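Local coordinates for protein dihydrodipicolinate synthase (Agrobacterium tumefaciens, PDB 3B4U) that probably catalyses the condensation of pyruvate with aspartate semialdehyde that leads toward lysine, as a lyase of the dihydrodipicolinate synthase family, at residues 24-29 against 63-68; 102-107 against 120-125; 135-140 against 164-169. All blocks are in the same frame, centred on the assembly; numbering follows the deposited sequence.

Contact 1: residues 24-29 against 63-68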
loop_
_atom_site.group_PDB
_atom_site.type_symbol
_atom_site.label_atom_id
_atom_site.label_comp_id
_atom_site.label_asym_id
_atom_site.label_seq_id
_atom_site.Cartn_x
_atom_site.Cartn_y
_atom_site.Cartn_z
ATOM N N ASP B 24 -12.667 -23.592 3.171
ATOM C CA ASP B 24 -12.398 -25.022 3.258
ATOM C C ASP B 24 -11.311 -25.438 2.287
ATOM O O ASP B 24 -10.446 -26.236 2.664
ATOM C CB ASP B 24 -13.676 -25.855 3.003
ATOM C CG ASP B 24 -14.732 -25.692 4.090
ATOM O OD1 ASP B 24 -14.433 -25.185 5.187
ATOM O OD2 ASP B 24 -15.875 -26.130 3.826
ATOM N N ALA B 25 -11.362 -24.933 1.068
ATOM C CA ALA B 25 -10.326 -25.249 0.075
ATOM C C ALA B 25 -8.969 -24.724 0.520
ATOM O O ALA B 25 -7.935 -25.389 0.315
ATOM C CB ALA B 25 -10.672 -24.656 -1.287
ATOM N N MET B 26 -8.966 -23.564 1.183
ATOM C CA MET B 26 -7.718 -22.964 1.631
ATOM C C MET B 26 -7.062 -23.800 2.711
ATOM O O MET B 26 -5.853 -24.054 2.679
ATOM C CB MET B 26 -7.993 -21.546 2.102
ATOM C CG MET B 26 -6.752 -20.742 2.348
ATOM S SD MET B 26 -7.249 -18.934 2.826
ATOM C CE MET B 26 -5.489 -18.224 3.176
ATOM N N ILE B 27 -7.877 -24.239 3.666
ATOM C CA ILE B 27 -7.382 -25.065 4.751
ATOM C C ILE B 27 -6.898 -26.414 4.218
ATOM O O ILE B 27 -5.876 -26.921 4.629
ATOM C CB ILE B 27 -8.458 -25.220 5.845
ATOM C CG1 ILE B 27 -8.613 -23.878 6.558
ATOM C CG2 ILE B 27 -8.125 -26.316 6.807
ATOM C CD1 ILE B 27 -9.841 -23.731 7.438
ATOM N N ALA B 28 -7.652 -27.008 3.303
ATOM C CA ALA B 28 -7.243 -28.294 2.714
ATOM C C ALA B 28 -5.909 -28.172 1.950
ATOM O O ALA B 28 -5.056 -29.056 2.029
ATOM C CB ALA B 28 -8.366 -28.843 1.804
ATOM N N HIS B 29 -5.738 -27.056 1.265
ATOM C CA HIS B 29 -4.488 -26.787 0.573
ATOM C C HIS B 29 -3.341 -26.621 1.564
ATOM O O HIS B 29 -2.265 -27.182 1.366
ATOM C CB HIS B 29 -4.658 -25.581 -0.350
ATOM C CG HIS B 29 -3.426 -25.215 -1.078
ATOM N ND1 HIS B 29 -2.787 -26.079 -1.934
ATOM C CD2 HIS B 29 -2.730 -24.057 -1.070
ATOM C CE1 HIS B 29 -1.726 -25.449 -2.420
ATOM N NE2 HIS B 29 -1.658 -24.222 -1.916
ATOM N N SER B 63 -8.970 -17.298 12.309
ATOM C CA SER B 63 -9.809 -17.990 13.273
ATOM C C SER B 63 -10.243 -19.351 12.733
ATOM O O SER B 63 -10.248 -20.349 13.455
ATOM C CB SER B 63 -11.009 -17.108 13.590
ATOM O OG SER B 63 -11.869 -17.745 14.520
ATOM N N SER B 64 -10.645 -19.413 11.470
ATOM C CA SER B 64 -11.055 -20.678 10.870
ATOM C C SER B 64 -9.909 -21.681 10.768
ATOM O O SER B 64 -10.114 -22.879 11.006
ATOM C CB SER B 64 -11.655 -20.445 9.498
ATOM O OG SER B 64 -12.873 -19.724 9.570
ATOM N N PHE B 65 -8.710 -21.207 10.437
ATOM C CA PHE B 65 -7.548 -22.112 10.405
ATOM C C PHE B 65 -7.326 -22.741 11.764
ATOM O O PHE B 65 -7.071 -23.957 11.871
ATOM C CB PHE B 65 -6.278 -21.331 10.018
ATOM C CG PHE B 65 -5.908 -21.438 8.557
ATOM C CD1 PHE B 65 -6.673 -20.831 7.575
ATOM C CD2 PHE B 65 -4.773 -22.162 8.169
ATOM C CE1 PHE B 65 -6.316 -20.983 6.234
ATOM C CE2 PHE B 65 -4.446 -22.320 6.842
ATOM C CZ PHE B 65 -5.217 -21.729 5.866
ATOM N N ILE B 66 -7.404 -21.922 12.809
ATOM C CA ILE B 66 -7.152 -22.407 14.164
ATOM C C ILE B 66 -8.268 -23.353 14.616
ATOM O O ILE B 66 -7.993 -24.407 15.197
ATOM C CB ILE B 66 -6.905 -21.218 15.100
ATOM C CG1 ILE B 66 -5.587 -20.551 14.678
ATOM C CG2 ILE B 66 -6.852 -21.681 16.555
ATOM C CD1 ILE B 66 -5.254 -19.240 15.381
ATOM N N ALA B 67 -9.517 -23.034 14.303
ATOM C CA ALA B 67 -10.627 -23.933 14.645
ATOM C C ALA B 67 -10.528 -25.257 13.904
ATOM O O ALA B 67 -10.933 -26.293 14.438
ATOM C CB ALA B 67 -11.959 -23.261 14.359
ATOM N N ALA B 68 -9.945 -25.250 12.707
ATOM C CA ALA B 68 -9.751 -26.446 11.891
ATOM C C ALA B 68 -8.550 -27.279 12.386
ATOM O O ALA B 68 -8.222 -28.297 11.801
ATOM C CB ALA B 68 -9.579 -26.076 10.430
#
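I27 and F65 carry the contact between helices 23-35 and 57-67, and the branches of I27 can be followed from CB outward. At CB the chain forks: CG1 stands anti to the carbonyl carbon, CG2 anti to the backbone N. CG1 sits over one face of the F65 ring, 3.9 Å from the ring centroid and 20° off the ring normal, a CH-pi contact displaced toward the rim, where CE1 is its nearest ring atom. CG2 turns instead to the CB of A68, at 3.9 Å. The tip, CD1, runs on past the ring in the extended direction and settles 3.8 Å from A68 CB and 3.7 Å from the carbonyl oxygen of S64. A branched aliphatic chain suits this place, because one residue can lay a methylene on a flat ring and rest two methyls against the small A68.

F65 holds its ring there with a chi1 of -98°, outside the usual staggered values, and slides past I27 in the opposite direction. M26 meets a different part of the same ring. Anti at CG and extended beyond it, its flexible chain crosses F65 at about a right angle; CG lies at the ring edge, 3.9 Å from F65 CE1, and SD is 5.4 Å from the ring centroid, also at the edge, a Met-aromatic contact. S64 offers I27 CD1 its backbone O, while its OG hydrogen-bonds A60 O one turn back.

The short helical segments cross at -56° with axes 10.4 Å apart. M26 and F65 both reach inward to L43 of strand 40-43, so the two neighbouring helices of the outer layer share a strand beneath them, while R31 of the first helix hydrogen-bonds the carbonyl of A68, just past the C-terminal end of the second.

Contact 2: residues 102-107 against 120-125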
loop_
_atom_site.group_PDB
_atom_site.type_symbol
_atom_site.label_atom_id
_atom_site.label_comp_id
_atom_site.label_asym_id
_atom_site.label_seq_id
_atom_site.Cartn_x
_atom_site.Cartn_y
_atom_site.Cartn_z
ATOM N N ILE B 102 5.409 -13.207 12.270
ATOM C CA ILE B 102 4.846 -12.234 11.360
ATOM C C ILE B 102 5.830 -12.024 10.210
ATOM O O ILE B 102 7.016 -11.883 10.447
ATOM C CB ILE B 102 4.647 -10.876 12.077
ATOM C CG1 ILE B 102 3.842 -11.030 13.379
ATOM C CG2 ILE B 102 3.973 -9.858 11.126
ATOM C CD1 ILE B 102 2.483 -11.676 13.212
ATOM N N LEU B 103 5.330 -11.973 8.976
ATOM C CA LEU B 103 6.109 -11.536 7.822
ATOM C C LEU B 103 5.699 -10.109 7.576
ATOM O O LEU B 103 4.614 -9.857 7.050
ATOM C CB LEU B 103 5.828 -12.433 6.629
ATOM C CG LEU B 103 6.530 -11.996 5.342
ATOM C CD1 LEU B 103 8.054 -12.074 5.483
ATOM C CD2 LEU B 103 6.052 -12.838 4.153
ATOM N N LEU B 104 6.531 -9.174 8.012
ATOM C CA LEU B 104 6.177 -7.767 8.046
ATOM C C LEU B 104 6.867 -6.984 6.951
ATOM O O LEU B 104 8.082 -6.794 6.954
ATOM C CB LEU B 104 6.537 -7.181 9.410
ATOM C CG LEU B 104 6.164 -5.724 9.647
ATOM C CD1 LEU B 104 4.658 -5.474 9.573
ATOM C CD2 LEU B 104 6.731 -5.245 10.984
ATOM N N ALA B 105 6.065 -6.485 6.022
ATOM C CA ALA B 105 6.569 -5.594 5.003
ATOM C C ALA B 105 6.742 -4.194 5.573
ATOM O O ALA B 105 5.988 -3.779 6.437
ATOM C CB ALA B 105 5.628 -5.544 3.791
ATOM N N PRO B 106 7.711 -3.436 5.049
ATOM C CA PRO B 106 7.712 -1.995 5.316
ATOM C C PRO B 106 6.474 -1.366 4.654
ATOM O O PRO B 106 5.889 -1.954 3.756
ATOM C CB PRO B 106 8.987 -1.509 4.632
ATOM C CG PRO B 106 9.109 -2.445 3.464
ATOM C CD PRO B 106 8.688 -3.796 3.995
ATOM N N PRO B 107 6.105 -0.171 5.095
ATOM C CA PRO B 107 5.023 0.541 4.460
ATOM C C PRO B 107 5.370 0.841 2.990
ATOM O O PRO B 107 6.535 1.074 2.661
ATOM C CB PRO B 107 4.918 1.795 5.323
ATOM C CG PRO B 107 6.324 2.019 5.847
ATOM C CD PRO B 107 6.794 0.645 6.108
ATOM N N ALA B 120 12.535 4.108 12.233
ATOM C CA ALA B 120 11.546 4.715 13.090
ATOM C C ALA B 120 10.187 4.057 12.945
ATOM O O ALA B 120 9.460 3.902 13.919
ATOM C CB ALA B 120 11.457 6.213 12.796
ATOM N N TRP B 121 9.821 3.661 11.729
ATOM C CA TRP B 121 8.520 3.031 11.510
ATOM C C TRP B 121 8.471 1.662 12.208
ATOM O O TRP B 121 7.542 1.367 12.952
ATOM C CB TRP B 121 8.264 2.829 10.015
ATOM C CG TRP B 121 6.878 2.360 9.705
ATOM C CD1 TRP B 121 5.792 3.150 9.523
ATOM C CD2 TRP B 121 6.443 1.017 9.515
ATOM N NE1 TRP B 121 4.704 2.375 9.225
ATOM C CE2 TRP B 121 5.069 1.062 9.229
ATOM C CE3 TRP B 121 7.073 -0.218 9.549
ATOM C CZ2 TRP B 121 4.325 -0.085 8.926
ATOM C CZ3 TRP B 121 6.343 -1.360 9.256
ATOM C CH2 TRP B 121 4.975 -1.274 8.952
ATOM N N PHE B 122 9.479 0.820 11.951
ATOM C CA PHE B 122 9.506 -0.477 12.599
ATOM C C PHE B 122 9.531 -0.329 14.120
ATOM O O PHE B 122 8.827 -1.031 14.826
ATOM C CB PHE B 122 10.700 -1.303 12.109
ATOM C CG PHE B 122 10.540 -1.912 10.743
ATOM C CD1 PHE B 122 9.643 -2.948 10.526
ATOM C CD2 PHE B 122 11.271 -1.438 9.676
ATOM C CE1 PHE B 122 9.482 -3.509 9.275
ATOM C CE2 PHE B 122 11.123 -2.000 8.429
ATOM C CZ PHE B 122 10.241 -3.033 8.232
ATOM N N SER B 123 10.358 0.581 14.619
ATOM C CA SER B 123 10.395 0.803 16.062
ATOM C C SER B 123 9.032 1.164 16.630
ATOM O O SER B 123 8.625 0.654 17.671
ATOM C CB SER B 123 11.370 1.917 16.401
ATOM O OG SER B 123 11.416 2.100 17.808
ATOM N N ALA B 124 8.306 2.042 15.942
ATOM C CA ALA B 124 6.979 2.451 16.408
ATOM C C ALA B 124 5.988 1.296 16.368
ATOM O O ALA B 124 5.174 1.145 17.272
ATOM C CB ALA B 124 6.475 3.617 15.580
ATOM N N VAL B 125 6.072 0.462 15.339
ATOM C CA VAL B 125 5.217 -0.731 15.269
ATOM C C VAL B 125 5.507 -1.652 16.455
ATOM O O VAL B 125 4.577 -2.094 17.125
ATOM C CB VAL B 125 5.407 -1.484 13.927
ATOM C CG1 VAL B 125 4.685 -2.836 13.942
ATOM C CG2 VAL B 125 4.886 -0.623 12.785
#
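P107 and W121 face each other tip to tip, the pyrrolidine ring laid on the indole. P107 CD sits over the centre of the six-membered ring of W121, 3.4 Å from its centroid and only 10° off the normal, a nearly ideal CH-pi contact. Proline suits the place: its CD, next to the ring nitrogen, carries somewhat polarised C-H bonds, and its compact, puckered ring presents CD, with CG and CB behind it, to the indole face. On the opposite face of the indole lies V125 CG2, one turn further along the same helix, so the indole is held in a sandwich. With CG anti to the backbone N (chi1 -172°), W121 extends from the helix toward the loop that follows strand 101-104.

The phenyl of F122 stands roughly perpendicular to the indole: its CD1 lies at the indole edge while W121 CE3 stands over one phenyl face. L104, also anti at CG, slides past F122 in the opposite direction and pushes CD2 against the ring edge, 3.7 Å from F122 CE1; its other methyl, CD1, approaches the edge of the indole, 4.3 Å from W121 CH2. P106 CB closes the far end, 4.1 Å from F122 CZ.

P107 packs on P269, and W121 on A268, of the second subunit. Strand, loop and returning helix form the first half of a beta-alpha-beta unit of the TIM barrel, with large apolar side chains sealing the strand against its helix.

Contact 3: residues 135-140 against 164-169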
loop_
_atom_site.group_PDB
_atom_site.type_symbol
_atom_site.label_atom_id
_atom_site.label_comp_id
_atom_site.label_asym_id
_atom_site.label_seq_id
_atom_site.Cartn_x
_atom_site.Cartn_y
_atom_site.Cartn_z
ATOM N N ASP B 135 9.375 -12.479 17.063
ATOM C CA ASP B 135 9.277 -13.364 15.888
ATOM C C ASP B 135 8.843 -12.657 14.632
ATOM O O ASP B 135 8.120 -13.213 13.815
ATOM C CB ASP B 135 8.429 -14.592 16.237
ATOM C CG ASP B 135 9.031 -15.384 17.393
ATOM O OD1 ASP B 135 10.274 -15.435 17.463
ATOM O OD2 ASP B 135 8.279 -15.950 18.201
ATOM N N ILE B 136 9.337 -11.442 14.451
ATOM C CA ILE B 136 9.070 -10.661 13.250
ATOM C C ILE B 136 10.149 -10.936 12.207
ATOM O O ILE B 136 11.350 -10.769 12.484
ATOM C CB ILE B 136 9.074 -9.158 13.550
ATOM C CG1 ILE B 136 8.157 -8.790 14.720
ATOM C CG2 ILE B 136 8.716 -8.370 12.309
ATOM C CD1 ILE B 136 6.791 -9.099 14.540
ATOM N N LEU B 137 9.689 -11.349 11.031
ATOM C CA LEU B 137 10.532 -11.506 9.855
ATOM C C LEU B 137 10.295 -10.300 8.975
ATOM O O LEU B 137 9.178 -10.084 8.487
ATOM C CB LEU B 137 10.131 -12.764 9.079
ATOM C CG LEU B 137 10.132 -14.045 9.911
ATOM C CD1 LEU B 137 9.483 -15.186 9.108
ATOM C CD2 LEU B 137 11.530 -14.412 10.376
ATOM N N VAL B 138 11.292 -9.443 8.757
ATOM C CA VAL B 138 11.082 -8.265 7.929
ATOM C C VAL B 138 11.207 -8.651 6.460
ATOM O O VAL B 138 12.058 -9.441 6.065
ATOM C CB VAL B 138 12.014 -7.103 8.353
ATOM C CG1 VAL B 138 11.647 -6.660 9.764
ATOM C CG2 VAL B 138 13.473 -7.437 8.216
ATOM N N TYR B 139 10.335 -8.065 5.648
ATOM C CA TYR B 139 10.123 -8.549 4.265
ATOM C C TYR B 139 10.750 -7.595 3.261
ATOM O O TYR B 139 10.291 -6.470 3.087
ATOM C CB TYR B 139 8.613 -8.687 4.035
ATOM C CG TYR B 139 8.157 -9.439 2.818
ATOM C CD1 TYR B 139 8.994 -10.215 2.018
ATOM C CD2 TYR B 139 6.806 -9.396 2.478
ATOM C CE1 TYR B 139 8.477 -10.933 0.924
ATOM C CE2 TYR B 139 6.288 -10.132 1.431
ATOM C CZ TYR B 139 7.133 -10.899 0.669
ATOM O OH TYR B 139 6.605 -11.580 -0.405
ATOM N N ASN B 140 11.817 -8.065 2.625
ATOM C CA ASN B 140 12.546 -7.305 1.629
ATOM C C ASN B 140 12.149 -7.762 0.231
ATOM O O ASN B 140 12.674 -8.744 -0.295
ATOM C CB ASN B 140 14.058 -7.496 1.829
ATOM C CG ASN B 140 14.869 -6.612 0.920
ATOM O OD1 ASN B 140 14.592 -5.438 0.807
ATOM N ND2 ASN B 140 15.909 -7.168 0.290
ATOM N N ILE B 164 12.794 -9.716 18.799
ATOM C CA ILE B 164 11.637 -9.164 18.109
ATOM C C ILE B 164 11.897 -9.303 16.609
ATOM O O ILE B 164 11.118 -9.931 15.900
ATOM C CB ILE B 164 11.334 -7.726 18.534
ATOM C CG1 ILE B 164 10.963 -7.658 20.041
ATOM C CG2 ILE B 164 10.202 -7.177 17.660
ATOM C CD1 ILE B 164 11.006 -6.248 20.559
ATOM N N VAL B 165 12.979 -8.742 16.120
ATOM C CA VAL B 165 13.375 -8.952 14.722
ATOM C C VAL B 165 14.229 -10.218 14.680
ATOM O O VAL B 165 15.373 -10.226 15.170
ATOM C CB VAL B 165 14.104 -7.752 14.147
ATOM C CG1 VAL B 165 14.639 -8.076 12.735
ATOM C CG2 VAL B 165 13.144 -6.563 14.106
ATOM N N THR B 166 13.639 -11.301 14.180
ATOM C CA THR B 166 14.236 -12.604 14.228
ATOM C C THR B 166 14.676 -13.131 12.865
ATOM O O THR B 166 15.285 -14.192 12.791
ATOM C CB THR B 166 13.337 -13.632 14.918
ATOM O OG1 THR B 166 12.146 -13.783 14.141
ATOM C CG2 THR B 166 12.981 -13.208 16.351
ATOM N N GLY B 167 14.388 -12.398 11.796
ATOM C CA GLY B 167 14.763 -12.872 10.488
ATOM C C GLY B 167 14.398 -11.870 9.427
ATOM O O GLY B 167 13.836 -10.803 9.688
ATOM N N VAL B 168 14.789 -12.249 8.209
ATOM C CA VAL B 168 14.586 -11.456 7.019
ATOM C C VAL B 168 14.106 -12.388 5.921
ATOM O O VAL B 168 14.759 -13.399 5.666
ATOM C CB VAL B 168 15.887 -10.780 6.546
ATOM C CG1 VAL B 168 15.618 -9.904 5.288
ATOM C CG2 VAL B 168 16.505 -9.911 7.635
ATOM N N LYS B 169 13.019 -12.029 5.238
ATOM C CA LYS B 169 12.680 -12.696 3.986
ATOM C C LYS B 169 13.230 -11.832 2.876
ATOM O O LYS B 169 12.713 -10.751 2.582
ATOM C CB LYS B 169 11.165 -12.879 3.848
ATOM C CG LYS B 169 10.759 -13.493 2.514
ATOM C CD LYS B 169 11.322 -14.885 2.283
ATOM C CE LYS B 169 10.951 -15.444 0.935
ATOM N NZ LYS B 169 11.499 -16.845 0.802
#
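Five backbone hydrogen bonds join segments 135-140 and 164-169, which run parallel. The shortest, I136 N to I164 O at 2.7 Å, runs nearly along the C=O axis; K169 N to V138 O, at 2.9 Å, has its donor above the carbonyl plane. Between I136 and L137 the register slips by one, a beta bulge: I136 O takes T166 N at 2.9 Å, then G167 O takes V138 N.

Apolar packing differs on the two faces. G167 has no side chain, and L137 CD2 lies over its CA at 3.6 Å, where a CB would collide. Beta-branched residues suit the face toward helix 115-129, where V138 CG2 meets V168 CG2 at 4.0 Å and I136 lies alongside I164.

On the other face, Y139 and K169 point the same way, K169 CG 3.8 Å from Y139 CD1. Their polar ends have partners elsewhere: Y139 OH is hydrogen-bonded to T46 OG1, and K169 NZ to the carbonyl of I210. Y139 also packs on Y109 of the second subunit. Adjacent parallel strands that bring a lysine and a tyrosine into the barrel interior are characteristic of this TIM-barrel family, in which K169 is probably the Schiff-base lysine.

Overall arrangement
Contacts 2 and 3 are buried and adjoin, their centres about 9 Å apart. Strands 101-104 and 136-140 are neighbours in the barrel, I102 O and L104 N probably pairing with the backbone of L137, and strand 136-140 is the next element after helix 115-129. Contact 1, its centre about 27 Å from that of contact 2 and about 25 Å from that of contact 3, joins helix to helix further along the barrel wall and is only partly buried. Chemistry follows place: contact 3, strand to strand, rests on backbone hydrogen bonds and carries polar groups inward; contact 2 packs apolar side chains round two aromatic rings, contact 1, in the outer layer, round one.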